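Long-range contacts in kinesin-like protein Nod (Drosophila melanogaster, PDB 3DCB), which binds and hydrolyses ATP as a kinesin-family protein, probably a microtubule motor, and is required to segregate non-exchange chromosomes in meiosis: residues Y101-T106 with C311-Q316; A149-A154 with P188-A193; S217-A222 with D241-E246. All coordinates share one frame; numbering follows the deposited sequence.

Contact 1: Y101-T106 with C311-Q316. With ANP (phosphoaminophosphonic acid-adenylate ester), chain C.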
loop_
_atom_site.group_PDB
_atom_site.type_symbol
_atom_site.label_atom_id
_atom_site.label_comp_id
_atom_site.label_asym_id
_atom_site.label_seq_id
_atom_site.Cartn_x
_atom_site.Cartn_y
_atom_site.Cartn_z
ATOM N N TYR A 101 0.479 6.365 -1.144
ATOM C CA TYR A 101 -0.251 7.567 -1.499
ATOM C C TYR A 101 0.745 8.613 -1.958
ATOM O O TYR A 101 1.942 8.484 -1.713
ATOM C CB TYR A 101 -1.034 8.095 -0.294
ATOM C CG TYR A 101 -0.185 8.738 0.769
ATOM C CD1 TYR A 101 0.678 7.977 1.563
ATOM C CD2 TYR A 101 -0.186 10.128 0.935
ATOM C CE1 TYR A 101 1.529 8.582 2.489
ATOM C CE2 TYR A 101 0.658 10.743 1.862
ATOM C CZ TYR A 101 1.512 9.967 2.635
ATOM O OH TYR A 101 2.328 10.581 3.563
ATOM N N GLY A 102 0.247 9.643 -2.636
ATOM C CA GLY A 102 1.118 10.702 -3.117
ATOM C C GLY A 102 0.659 11.247 -4.451
ATOM O O GLY A 102 -0.316 10.754 -5.016
ATOM N N GLN A 103 1.362 12.272 -4.939
ATOM C CA GLN A 103 1.067 12.929 -6.219
ATOM C C GLN A 103 1.147 11.941 -7.385
ATOM O O GLN A 103 1.906 10.978 -7.338
ATOM C CB GLN A 103 2.071 14.063 -6.465
ATOM C CG GLN A 103 1.935 14.774 -7.821
ATOM C CD GLN A 103 2.950 15.902 -8.019
ATOM O OE1 GLN A 103 2.754 16.783 -8.859
ATOM N NE2 GLN A 103 4.028 15.879 -7.250
ATOM N N THR A 104 0.370 12.191 -8.434
ATOM C CA THR A 104 0.376 11.320 -9.609
ATOM C C THR A 104 1.748 11.236 -10.276
ATOM O O THR A 104 2.464 12.235 -10.369
ATOM C CB THR A 104 -0.654 11.786 -10.668
ATOM O OG1 THR A 104 -0.439 11.066 -11.886
ATOM C CG2 THR A 104 -0.522 13.280 -10.940
ATOM N N GLY A 105 2.118 10.038 -10.726
ATOM C CA GLY A 105 3.396 9.841 -11.388
ATOM C C GLY A 105 4.623 9.765 -10.505
ATOM O O GLY A 105 5.735 10.033 -10.968
ATOM N N THR A 106 4.453 9.392 -9.240
ATOM C CA THR A 106 5.593 9.297 -8.332
ATOM C C THR A 106 6.055 7.866 -8.081
ATOM O O THR A 106 6.914 7.626 -7.229
ATOM C CB THR A 106 5.295 9.958 -6.973
ATOM O OG1 THR A 106 4.000 9.551 -6.509
ATOM C CG2 THR A 106 5.353 11.469 -7.095
ATOM N N CYS A 311 5.049 8.613 -1.606
ATOM C CA CYS A 311 5.903 8.777 -2.787
ATOM C C CYS A 311 5.943 10.261 -3.146
ATOM O O CYS A 311 4.904 10.895 -3.265
ATOM C CB CYS A 311 5.338 7.999 -3.973
ATOM S SG CYS A 311 5.147 6.254 -3.632
ATOM N N ILE A 312 7.127 10.837 -3.305
ATOM C CA ILE A 312 7.196 12.257 -3.644
ATOM C C ILE A 312 7.993 12.524 -4.905
ATOM O O ILE A 312 8.827 11.714 -5.317
ATOM C CB ILE A 312 7.805 13.084 -2.491
ATOM C CG1 ILE A 312 9.112 12.442 -2.021
ATOM C CG2 ILE A 312 6.795 13.222 -1.362
ATOM C CD1 ILE A 312 9.913 13.295 -1.068
ATOM N N SER A 313 7.738 13.670 -5.514
ATOM C CA SER A 313 8.438 14.043 -6.736
ATOM C C SER A 313 9.692 14.837 -6.413
ATOM O O SER A 313 9.726 15.602 -5.456
ATOM C CB SER A 313 7.530 14.887 -7.638
ATOM O OG SER A 313 8.286 15.862 -8.345
ATOM N N PRO A 314 10.752 14.649 -7.208
ATOM C CA PRO A 314 12.008 15.370 -6.993
ATOM C C PRO A 314 11.955 16.735 -7.660
ATOM O O PRO A 314 12.735 17.629 -7.329
ATOM C CB PRO A 314 13.038 14.462 -7.644
ATOM C CG PRO A 314 12.265 13.894 -8.802
ATOM C CD PRO A 314 10.948 13.539 -8.160
ATOM N N HIS A 315 11.024 16.891 -8.595
ATOM C CA HIS A 315 10.882 18.146 -9.325
ATOM C C HIS A 315 10.443 19.309 -8.441
ATOM O O HIS A 315 9.634 19.150 -7.529
ATOM C CB HIS A 315 9.901 17.971 -10.483
ATOM C CG HIS A 315 10.254 16.844 -11.403
ATOM N ND1 HIS A 315 11.439 16.799 -12.102
ATOM C CD2 HIS A 315 9.582 15.716 -11.729
ATOM C CE1 HIS A 315 11.483 15.691 -12.821
ATOM N NE2 HIS A 315 10.368 15.013 -12.612
ATOM N N GLN A 316 10.984 20.487 -8.725
ATOM C CA GLN A 316 10.661 21.670 -7.950
ATOM C C GLN A 316 9.240 22.158 -8.169
ATOM O O GLN A 316 8.583 22.607 -7.233
ATOM C CB GLN A 316 11.632 22.789 -8.290
ATOM C CG GLN A 316 11.385 24.056 -7.519
ATOM C CD GLN A 316 12.406 25.110 -7.851
ATOM O OE1 GLN A 316 12.602 25.443 -9.019
ATOM N NE2 GLN A 316 13.074 25.641 -6.828
HETATM P PG ANP C . -0.735 7.707 -10.478
HETATM O O1G ANP C . -0.748 8.253 -9.118
HETATM O O2G ANP C . -1.569 8.662 -11.440
HETATM O O3G ANP C . -1.461 6.280 -10.486
HETATM P PB ANP C . 1.837 6.550 -10.149
HETATM O O1B ANP C . 2.031 7.226 -8.855
HETATM O O2B ANP C . 1.139 5.123 -9.916
HETATM N N3B ANP C . 0.841 7.561 -11.102
HETATM P PA ANP C . 3.598 4.983 -11.468
HETATM O O1A ANP C . 3.657 4.055 -10.333
HETATM O O2A ANP C . 2.455 4.544 -12.477
HETATM O O3A ANP C . 3.245 6.492 -10.940
HETATM O "O5'" ANP C . 5.010 5.019 -12.203
HETATM C "C5'" ANP C . 4.935 5.942 -13.318
HETATM C "C4'" ANP C . 6.166 5.752 -14.211
HETATM O "O4'" ANP C . 7.385 6.068 -13.470
HETATM C "C3'" ANP C . 6.247 4.266 -14.659
HETATM O "O3'" ANP C . 6.970 4.113 -15.864
HETATM C "C2'" ANP C . 7.272 3.760 -13.578
HETATM O "O2'" ANP C . 7.968 2.590 -14.020
HETATM C "C1'" ANP C . 8.278 4.936 -13.539
HETATM N N9 ANP C . 9.075 4.854 -12.313
HETATM C C8 ANP C . 8.742 5.359 -11.079
HETATM N N7 ANP C . 9.608 4.983 -10.180
HETATM C C5 ANP C . 10.653 4.376 -10.797
HETATM C C6 ANP C . 11.857 3.772 -10.376
HETATM N N6 ANP C . 12.254 3.863 -9.062
HETATM N N1 ANP C . 12.612 3.099 -11.281
HETATM C C2 ANP C . 12.294 3.104 -12.586
HETATM N N3 ANP C . 11.157 3.644 -13.029
HETATM C C4 ANP C . 10.300 4.238 -12.179
HETATM O O HOH W 1 4.189 13.459 -3.324
#

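Contact 2: A149-A154 with P188-A193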
loop_
_atom_site.group_PDB
_atom_site.type_symbol
_atom_site.label_atom_id
_atom_site.label_comp_id
_atom_site.label_asym_id
_atom_site.label_seq_id
_atom_site.Cartn_x
_atom_site.Cartn_y
_atom_site.Cartn_z
ATOM N N ALA A 149 -2.642 -27.919 7.253
ATOM C CA ALA A 149 -2.682 -27.424 5.890
ATOM C C ALA A 149 -2.984 -25.934 5.814
ATOM O O ALA A 149 -3.767 -25.401 6.602
ATOM C CB ALA A 149 -3.712 -28.213 5.102
ATOM N N ILE A 150 -2.365 -25.271 4.843
ATOM C CA ILE A 150 -2.536 -23.834 4.648
ATOM C C ILE A 150 -2.980 -23.519 3.222
ATOM O O ILE A 150 -2.705 -24.277 2.300
ATOM C CB ILE A 150 -1.201 -23.103 4.923
ATOM C CG1 ILE A 150 -0.687 -23.460 6.313
ATOM C CG2 ILE A 150 -1.382 -21.607 4.815
ATOM C CD1 ILE A 150 0.739 -23.020 6.562
ATOM N N GLN A 151 -3.664 -22.396 3.042
ATOM C CA GLN A 151 -4.114 -21.995 1.710
ATOM C C GLN A 151 -3.960 -20.491 1.469
ATOM O O GLN A 151 -4.399 -19.673 2.279
ATOM C CB GLN A 151 -5.572 -22.380 1.500
ATOM C CG GLN A 151 -6.111 -21.963 0.149
ATOM C CD GLN A 151 -5.466 -22.708 -0.990
ATOM O OE1 GLN A 151 -4.668 -22.154 -1.748
ATOM N NE2 GLN A 151 -5.800 -23.992 -1.108
ATOM N N VAL A 152 -3.342 -20.137 0.347
ATOM C CA VAL A 152 -3.129 -18.735 0.000
ATOM C C VAL A 152 -4.212 -18.273 -0.969
ATOM O O VAL A 152 -4.615 -19.015 -1.864
ATOM C CB VAL A 152 -1.725 -18.524 -0.648
ATOM C CG1 VAL A 152 -1.525 -17.072 -1.072
ATOM C CG2 VAL A 152 -0.655 -18.944 0.331
ATOM N N TYR A 153 -4.700 -17.055 -0.766
ATOM C CA TYR A 153 -5.732 -16.506 -1.632
ATOM C C TYR A 153 -5.384 -15.087 -2.003
ATOM O O TYR A 153 -4.494 -14.475 -1.412
ATOM C CB TYR A 153 -7.097 -16.452 -0.950
ATOM C CG TYR A 153 -7.588 -17.746 -0.366
ATOM C CD1 TYR A 153 -7.100 -18.208 0.858
ATOM C CD2 TYR A 153 -8.592 -18.482 -1.003
ATOM C CE1 TYR A 153 -7.606 -19.362 1.435
ATOM C CE2 TYR A 153 -9.100 -19.637 -0.436
ATOM C CZ TYR A 153 -8.607 -20.070 0.780
ATOM O OH TYR A 153 -9.122 -21.209 1.331
ATOM N N ALA A 154 -6.119 -14.562 -2.973
ATOM C CA ALA A 154 -5.911 -13.200 -3.420
ATOM C C ALA A 154 -7.255 -12.579 -3.752
ATOM O O ALA A 154 -8.140 -13.238 -4.298
ATOM C CB ALA A 154 -5.021 -13.183 -4.639
ATOM N N PRO A 188 -8.047 -18.872 -4.963
ATOM C CA PRO A 188 -6.936 -19.655 -4.418
ATOM C C PRO A 188 -5.671 -19.483 -5.242
ATOM O O PRO A 188 -5.730 -19.260 -6.446
ATOM C CB PRO A 188 -7.462 -21.091 -4.476
ATOM C CG PRO A 188 -8.955 -20.923 -4.442
ATOM C CD PRO A 188 -9.169 -19.750 -5.342
ATOM N N LEU A 189 -4.532 -19.576 -4.570
ATOM C CA LEU A 189 -3.226 -19.460 -5.213
ATOM C C LEU A 189 -2.410 -20.692 -4.815
ATOM O O LEU A 189 -2.096 -20.892 -3.636
ATOM C CB LEU A 189 -2.513 -18.189 -4.751
ATOM C CG LEU A 189 -3.171 -16.856 -5.124
ATOM C CD1 LEU A 189 -2.442 -15.712 -4.456
ATOM C CD2 LEU A 189 -3.168 -16.680 -6.632
ATOM N N HIS A 190 -2.082 -21.523 -5.800
ATOM C CA HIS A 190 -1.309 -22.733 -5.543
ATOM C C HIS A 190 0.168 -22.444 -5.725
ATOM O O HIS A 190 1.026 -23.105 -5.138
ATOM C CB HIS A 190 -1.737 -23.839 -6.508
ATOM C CG HIS A 190 -3.220 -23.950 -6.670
ATOM N ND1 HIS A 190 -4.063 -24.249 -5.620
ATOM C CD2 HIS A 190 -4.015 -23.759 -7.750
ATOM C CE1 HIS A 190 -5.314 -24.231 -6.046
ATOM N NE2 HIS A 190 -5.313 -23.937 -7.334
ATOM N N SER A 191 0.445 -21.452 -6.564
ATOM C CA SER A 191 1.803 -21.042 -6.876
ATOM C C SER A 191 1.852 -19.532 -6.991
ATOM O O SER A 191 0.891 -18.909 -7.420
ATOM C CB SER A 191 2.243 -21.640 -8.211
ATOM O OG SER A 191 3.333 -20.907 -8.741
ATOM N N GLN A 192 2.979 -18.946 -6.611
ATOM C CA GLN A 192 3.134 -17.506 -6.694
ATOM C C GLN A 192 3.005 -17.070 -8.147
ATOM O O GLN A 192 2.807 -15.895 -8.438
ATOM C CB GLN A 192 4.486 -17.095 -6.145
ATOM C CG GLN A 192 5.655 -17.482 -6.996
ATOM C CD GLN A 192 6.967 -17.336 -6.241
ATOM O OE1 GLN A 192 7.237 -18.098 -5.300
ATOM N NE2 GLN A 192 7.787 -16.349 -6.637
ATOM N N ALA A 193 3.102 -18.030 -9.056
ATOM C CA ALA A 193 2.995 -17.729 -10.468
ATOM C C ALA A 193 1.543 -17.458 -10.867
ATOM O O ALA A 193 1.293 -16.902 -11.931
ATOM C CB ALA A 193 3.567 -18.877 -11.296
HETATM O O HOH W 2 -1.467 -22.072 -1.284
#

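Contact 3: S217-A222 with D241-E246. With ANP (phosphoaminophosphonic acid-adenylate ester), chain C.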
loop_
_atom_site.group_PDB
_atom_site.type_symbol
_atom_site.label_atom_id
_atom_site.label_comp_id
_atom_site.label_asym_id
_atom_site.label_seq_id
_atom_site.Cartn_x
_atom_site.Cartn_y
_atom_site.Cartn_z
ATOM N N SER A 217 -15.329 10.437 -13.236
ATOM C CA SER A 217 -13.885 10.529 -13.035
ATOM C C SER A 217 -13.162 9.536 -13.938
ATOM O O SER A 217 -13.796 8.722 -14.612
ATOM C CB SER A 217 -13.543 10.249 -11.565
ATOM O OG SER A 217 -12.159 10.438 -11.306
ATOM N N SER A 218 -11.835 9.607 -13.947
ATOM C CA SER A 218 -11.019 8.610 -14.628
ATOM C C SER A 218 -9.769 8.273 -13.821
ATOM O O SER A 218 -8.680 8.129 -14.375
ATOM C CB SER A 218 -10.625 9.102 -16.023
ATOM O OG SER A 218 -9.920 10.328 -15.952
ATOM N N ARG A 219 -9.936 8.149 -12.508
ATOM C CA ARG A 219 -8.866 7.669 -11.642
ATOM C C ARG A 219 -9.427 6.970 -10.408
ATOM O O ARG A 219 -10.442 7.392 -9.852
ATOM C CB ARG A 219 -7.957 8.827 -11.221
ATOM C CG ARG A 219 -6.943 9.234 -12.277
ATOM C CD ARG A 219 -5.531 8.855 -11.862
ATOM N NE ARG A 219 -5.284 7.423 -12.007
ATOM C CZ ARG A 219 -4.581 6.696 -11.145
ATOM N NH1 ARG A 219 -4.407 5.399 -11.356
ATOM N NH2 ARG A 219 -4.052 7.265 -10.070
ATOM N N SER A 220 -8.762 5.900 -9.987
ATOM C CA SER A 220 -9.362 4.936 -9.071
ATOM C C SER A 220 -8.304 4.282 -8.189
ATOM O O SER A 220 -7.127 4.234 -8.547
ATOM C CB SER A 220 -10.135 3.868 -9.847
ATOM O OG SER A 220 -9.263 2.869 -10.347
ATOM N N HIS A 221 -8.732 3.777 -7.036
ATOM C CA HIS A 221 -7.821 3.150 -6.093
ATOM C C HIS A 221 -7.949 1.632 -6.172
ATOM O O HIS A 221 -9.014 1.106 -6.492
ATOM C CB HIS A 221 -8.141 3.606 -4.675
ATOM C CG HIS A 221 -8.256 5.090 -4.527
ATOM N ND1 HIS A 221 -9.468 5.727 -4.398
ATOM C CD2 HIS A 221 -7.315 6.061 -4.474
ATOM C CE1 HIS A 221 -9.272 7.028 -4.270
ATOM N NE2 HIS A 221 -7.973 7.255 -4.313
ATOM N N ALA A 222 -6.859 0.936 -5.867
ATOM C CA ALA A 222 -6.847 -0.514 -5.924
ATOM C C ALA A 222 -6.323 -1.171 -4.654
ATOM O O ALA A 222 -5.419 -0.671 -3.999
ATOM C CB ALA A 222 -6.024 -0.973 -7.119
ATOM N N ASP A 241 -2.941 0.693 -3.362
ATOM C CA ASP A 241 -2.383 1.582 -4.367
ATOM C C ASP A 241 -3.345 2.742 -4.635
ATOM O O ASP A 241 -4.235 2.658 -5.488
ATOM C CB ASP A 241 -2.152 0.784 -5.640
ATOM C CG ASP A 241 -1.304 1.518 -6.663
ATOM O OD1 ASP A 241 -1.254 1.029 -7.813
ATOM O OD2 ASP A 241 -0.690 2.552 -6.335
ATOM N N LEU A 242 -3.159 3.830 -3.896
ATOM C CA LEU A 242 -3.967 5.029 -4.080
ATOM C C LEU A 242 -3.542 5.795 -5.329
ATOM O O LEU A 242 -2.351 5.955 -5.595
ATOM C CB LEU A 242 -3.872 5.936 -2.851
ATOM C CG LEU A 242 -5.048 5.877 -1.873
ATOM C CD1 LEU A 242 -5.554 4.451 -1.726
ATOM C CD2 LEU A 242 -4.652 6.451 -0.522
ATOM N N ALA A 243 -4.523 6.265 -6.092
ATOM C CA ALA A 243 -4.256 7.103 -7.254
ATOM C C ALA A 243 -3.884 8.523 -6.838
ATOM O O ALA A 243 -4.390 9.040 -5.843
ATOM C CB ALA A 243 -5.459 7.119 -8.186
ATOM N N GLY A 244 -2.996 9.146 -7.606
ATOM C CA GLY A 244 -2.675 10.548 -7.415
ATOM C C GLY A 244 -3.679 11.470 -8.081
ATOM O O GLY A 244 -4.144 11.200 -9.188
ATOM N N SER A 245 -4.014 12.561 -7.401
ATOM C CA SER A 245 -5.027 13.487 -7.891
ATOM C C SER A 245 -4.844 13.768 -9.379
ATOM O O SER A 245 -3.719 13.812 -9.878
ATOM C CB SER A 245 -4.984 14.796 -7.100
ATOM O OG SER A 245 -4.866 14.549 -5.710
ATOM N N GLU A 246 -5.956 13.957 -10.082
ATOM C CA GLU A 246 -5.921 14.210 -11.517
ATOM C C GLU A 246 -6.040 15.701 -11.817
ATOM O O GLU A 246 -6.848 16.403 -11.210
ATOM C CB GLU A 246 -7.040 13.441 -12.223
ATOM C CG GLU A 246 -6.658 12.911 -13.596
ATOM C CD GLU A 246 -7.764 12.093 -14.233
ATOM O OE1 GLU A 246 -8.914 12.577 -14.276
ATOM O OE2 GLU A 246 -7.482 10.965 -14.690
HETATM P PG ANP C . -0.735 7.707 -10.478
HETATM O O1G ANP C . -0.748 8.253 -9.118
HETATM O O2G ANP C . -1.569 8.662 -11.440
HETATM O O3G ANP C . -1.461 6.280 -10.486
HETATM P PB ANP C . 1.837 6.550 -10.149
HETATM O O1B ANP C . 2.031 7.226 -8.855
HETATM O O2B ANP C . 1.139 5.123 -9.916
HETATM N N3B ANP C . 0.841 7.561 -11.102
HETATM P PA ANP C . 3.598 4.983 -11.468
HETATM O O1A ANP C . 3.657 4.055 -10.333
HETATM O O2A ANP C . 2.455 4.544 -12.477
HETATM O O3A ANP C . 3.245 6.492 -10.940
HETATM O "O5'" ANP C . 5.010 5.019 -12.203
HETATM C "C5'" ANP C . 4.935 5.942 -13.318
HETATM C "C4'" ANP C . 6.166 5.752 -14.211
HETATM O "O4'" ANP C . 7.385 6.068 -13.470
HETATM C "C3'" ANP C . 6.247 4.266 -14.659
HETATM O "O3'" ANP C . 6.970 4.113 -15.864
HETATM C "C2'" ANP C . 7.272 3.760 -13.578
HETATM O "O2'" ANP C . 7.968 2.590 -14.020
HETATM C "C1'" ANP C . 8.278 4.936 -13.539
HETATM N N9 ANP C . 9.075 4.854 -12.313
HETATM C C8 ANP C . 8.742 5.359 -11.079
HETATM N N7 ANP C . 9.608 4.983 -10.180
HETATM C C5 ANP C . 10.653 4.376 -10.797
HETATM C C6 ANP C . 11.857 3.772 -10.376
HETATM N N6 ANP C . 12.254 3.863 -9.062
HETATM N N1 ANP C . 12.612 3.099 -11.281
HETATM C C2 ANP C . 12.294 3.104 -12.586
HETATM N N3 ANP C . 11.157 3.644 -13.029
HETATM C C4 ANP C . 10.300 4.238 -12.179
HETATM O O HOH W 3 -4.105 2.908 -8.134
#

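Contact 1: Y101-T106 with C311-Q316
T106 presses its side chain against C311, I312 and S313, and with it the P-loop (Walker A motif) of the kinesin motor domain leans on the end of the neighbouring parallel strand. The two branches of T106 divide the work. OG1 lies 3.3 Å from C311 CB, whereas the methyl CG2 reaches the peptide that joins I312 to S313, 3.6 Å from S313 N. With chi1 at 46°, OG1 is tucked between the backbone N and the carbonyl carbon, from where the hydroxyl donates in the carbonyl plane to Q103 O at 2.7 Å. This bond spans the type II turn Q103-T106 and probably fixes which way the methyl faces.

One direct backbone bond joins the segments: C311 N donates to Y101 O at 3.1 Å, nearly straight (170°). Beyond it the chains part, and a water donates to C311 O at 2.7 Å while accepting only weakly from Q103 N. G102, whose positive phi of 145° suits glycine, passes with its CA 3.8 Å from C311 O.

Further out, Y101 turns to helix 319-334, where its OH is hydrogen-bonded to T325 O and its ring meets F328 edge-to-face. S313 OG accepts from H315 N in an ST turn and is also hydrogen-bonded to D318 OD2. On the nucleotide side, K108 NZ is hydrogen-bonded to G102 O, and T106 N donates to ANP O1B at 3.3 Å. Two residues earlier, the hydroxyl of T104 gives a 2.7 Å hydrogen bond from OG1 to O2G of the ANP gamma-phosphate.

Contact 2: A149-A154 with P188-A193
L189 sends its CD1 branch between two side chains of the opposing strand, 3.8 Å from V152 CG1 and 3.6 Å from A154 CB. V152 meets it with CG1 because that methyl stands anti to its own backbone N (chi1 177°). F136 of helix 127-140 touches both V152 and L189, and I198 of helix 194-203 also rests on the leucine, so this face of the strand pair is buried.

On the other face Y153 and P188 form an antiparallel non-hydrogen-bonded pair, its apolar contact a light one of 4.2 Å between Y153 CE2 and P188 CG. K229 adds a cation-pi contact to the tyrosine ring. Between the faces, L189 N donates to V152 O at 2.8 Å, arriving tilted from the carbonyl plane, and P188 CA offers that same oxygen a CA-H...O contact.

Toward the polar edge the strands separate. A water accepts from V152 N at 3.1 Å and donates to L189 O at 2.7 Å, standing in for a direct backbone bond, while the bent chain of Q151 brings OE1 back to a weak bond with V152 N. This water-bridged antiparallel pair joins strands 151-159 and 187-189 in the mixed sheet of the kinesin motor domain.

Contact 3: S217-A222 with D241-E246
R219 places its guanidinium between the gamma-phosphate of ANP and A243: O2G lies over one face and A243 CB over the other, although the arginine is modelled too close to A243 for its exact place to be trusted. G244 N sits at the edge, in plane, but both groups are donors and no bond joins them; G244 N instead donates to ANP O1G at 2.9 Å. The H221 ring has L242 CA at its edge, and its CD2 comes 3.5 Å from L242 CG.

Behind these groups, A222 and D241 form an antiparallel hydrogen-bonded pair. D241 N to A222 O spans 2.9 Å, nearly straight at 174°, and A222 N to D241 O is longer at 3.2 Å. The D241 carboxylate reaches the P-loop, OD1 hydrogen-bonded to S109 OG.

At the outer end S218 OG, on a poorly ordered residue, donates to the syn lone pair of E246 OE2 at 2.8 Å. The segments carry the two switch sequences of kinesins, whose arginine and glutamate can form a salt bridge; as modelled, R219 NE and E246 OE2 stay 5.0 Å apart. The G244 hydrogen bond ties loop 241-246 to the gamma-phosphate, whereas the arginine's part remains uncertain.

All three contacts reach one mixed sheet of the motor domain, but at different depths. Contacts 1 and 3 adjoin, their centres about 14 Å apart, and share the bound ANP: T104 CG2 of the P-loop packs 3.4 Å from S245 O, and Y101 lies against L242. Contact 1 is the buried one, held by backbone and small side chains. Contact 3 is partly buried and runs from paired backbone to a charged, less ordered edge. Contact 2, also partly buried, with P188 and H190 exposed, lies across the chain's centre from contact 1, remote from the nucleotide; it combines an apolar core with a margin bridged by a water, yet its strand 151-159 neighbours strand 221-229 of contact 3.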